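CCHC-type domain-containing protein (Trypanosoma brucei brucei, PDB 7C45) trims guide RNAs as an RNase D ribonuclease, probably acting as a 3'-5' exonuclease, and carries CCHC zinc knuckles of a nucleic-acid-binding type. Local coordinates at the zinc ion site. Numbering follows the deposited sequence.

The zinc ion site. Residues 258, 260-263, 266-267, 271, 274. With ZN (zinc ion), chain B.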
loop_
_atom_site.group_PDB
_atom_site.type_symbol
_atom_site.label_atom_id
_atom_site.label_comp_id
_atom_site.label_asym_id
_atom_site.label_seq_id
_atom_site.Cartn_x
_atom_site.Cartn_y
_atom_site.Cartn_z
ATOM N N CYS A 258 -22.000 -13.917 -6.725
ATOM C CA CYS A 258 -22.343 -15.001 -5.820
ATOM C C CYS A 258 -22.840 -16.197 -6.626
ATOM O O CYS A 258 -23.816 -16.093 -7.370
ATOM C CB CYS A 258 -23.393 -14.550 -4.817
ATOM S SG CYS A 258 -23.975 -15.893 -3.771
ATOM N N PHE A 260 -24.403 -18.659 -5.576
ATOM C CA PHE A 260 -25.648 -19.228 -5.060
ATOM C C PHE A 260 -26.870 -18.449 -5.533
ATOM O O PHE A 260 -27.880 -19.049 -5.920
ATOM C CB PHE A 260 -25.633 -19.288 -3.529
ATOM C CG PHE A 260 -26.854 -19.978 -2.939
ATOM C CD1 PHE A 260 -26.898 -21.365 -2.804
ATOM C CD2 PHE A 260 -27.963 -19.245 -2.557
ATOM C CE1 PHE A 260 -27.997 -21.972 -2.291
ATOM C CE2 PHE A 260 -29.060 -19.854 -2.028
ATOM C CZ PHE A 260 -29.080 -21.226 -1.895
ATOM N N CYS A 261 -26.808 -17.118 -5.478
ATOM C CA CYS A 261 -27.939 -16.283 -5.843
ATOM C C CYS A 261 -27.671 -15.415 -7.051
ATOM O O CYS A 261 -28.601 -14.784 -7.542
ATOM C CB CYS A 261 -28.357 -15.368 -4.690
ATOM S SG CYS A 261 -27.244 -13.954 -4.400
ATOM N N GLY A 262 -26.430 -15.334 -7.522
ATOM C CA GLY A 262 -26.130 -14.584 -8.717
ATOM C C GLY A 262 -25.872 -13.101 -8.526
ATOM O O GLY A 262 -25.519 -12.428 -9.502
ATOM N N ALA A 263 -26.032 -12.571 -7.317
ATOM C CA ALA A 263 -25.850 -11.138 -7.105
ATOM C C ALA A 263 -24.374 -10.779 -7.089
ATOM O O ALA A 263 -23.524 -11.568 -6.668
ATOM C CB ALA A 263 -26.483 -10.687 -5.793
ATOM N N HIS A 266 -20.997 -9.999 -3.291
ATOM C CA HIS A 266 -20.608 -10.953 -2.268
ATOM C C HIS A 266 -20.393 -12.318 -2.912
ATOM O O HIS A 266 -20.702 -12.532 -4.088
ATOM C CB HIS A 266 -21.653 -11.058 -1.168
ATOM C CG HIS A 266 -22.950 -11.646 -1.628
ATOM N ND1 HIS A 266 -24.024 -10.874 -2.025
ATOM C CD2 HIS A 266 -23.358 -12.937 -1.711
ATOM C CE1 HIS A 266 -25.027 -11.671 -2.362
ATOM N NE2 HIS A 266 -24.642 -12.922 -2.185
ATOM N N THR A 267 -19.858 -13.240 -2.120
ATOM C CA THR A 267 -19.610 -14.594 -2.587
ATOM C C THR A 267 -20.549 -15.559 -1.892
ATOM O O THR A 267 -21.190 -15.241 -0.890
ATOM C CB THR A 267 -18.170 -15.053 -2.334
ATOM O OG1 THR A 267 -17.983 -15.250 -0.932
ATOM C CG2 THR A 267 -17.156 -14.055 -2.852
ATOM N N CYS A 271 -23.276 -15.528 1.510
ATOM C CA CYS A 271 -24.605 -15.238 0.969
ATOM C C CYS A 271 -25.683 -15.320 2.038
ATOM O O CYS A 271 -25.890 -16.382 2.632
ATOM C CB CYS A 271 -24.915 -16.217 -0.163
ATOM S SG CYS A 271 -26.497 -15.923 -0.934
ATOM N N LYS A 274 -28.329 -18.046 0.949
ATOM C CA LYS A 274 -27.960 -19.434 1.212
ATOM C C LYS A 274 -27.994 -19.727 2.702
ATOM O O LYS A 274 -28.372 -20.829 3.119
ATOM C CB LYS A 274 -26.585 -19.735 0.621
ATOM C CG LYS A 274 -26.039 -21.119 0.938
ATOM C CD LYS A 274 -24.648 -21.301 0.386
ATOM C CE LYS A 274 -24.231 -22.777 0.402
ATOM N NZ LYS A 274 -22.855 -22.889 -0.091
HETATM ZN ZN ZN B . -25.706 -14.703 -2.772
#
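A CCHC zinc knuckle holds this ion, and the site reads as structural: Cys258, Cys261, His266 and Cys271 of the CX2CX4HX4C motif bind it in a near-tetrahedral shell, with angles from 100° (His266 NE2, Cys258 SG) to 119° (Cys271 SG, Cys261 SG). No substrate-type ligand is seen on the metal, which argues against catalysis, and the complete motif argues against an adventitious ion. The exonuclease metal site, Asp41, Glu43 and Asp191, is separate; the zinc orders a short knuckle of a kind that typically binds nucleic acid, a likely role here. His266 binds through NE2 at 2.2 Å from ZN; its CD2 and CE1 both lie 3.1 Å from ZN, so the imidazole points its nitrogen squarely at the metal. Cys258 and Cys271 extend SG anti to the backbone N (chi1 174° in Cys258), whereas Cys261 SG, 2.4 Å from ZN, and His266 CG sit over their own backbone, flanked by N and C.

Backbone amides secure the sulfurs by nearly straight hydrogen bonds. Cys261 N donates to Cys258 SG (3.5 Å), closing the CXXC turn. Ala263 N caps the following turn at Cys261 SG (3.4 Å). Lys274 N ties helix 272-275 to Cys271 SG (3.4 Å). Such donors would be expected to temper negative charge on the sulfurs. Away from the metal, Lys274 lays CB over the centre of the Phe260 ring, 3.4 Å above its plane, tying the CXXC turn to the short helix.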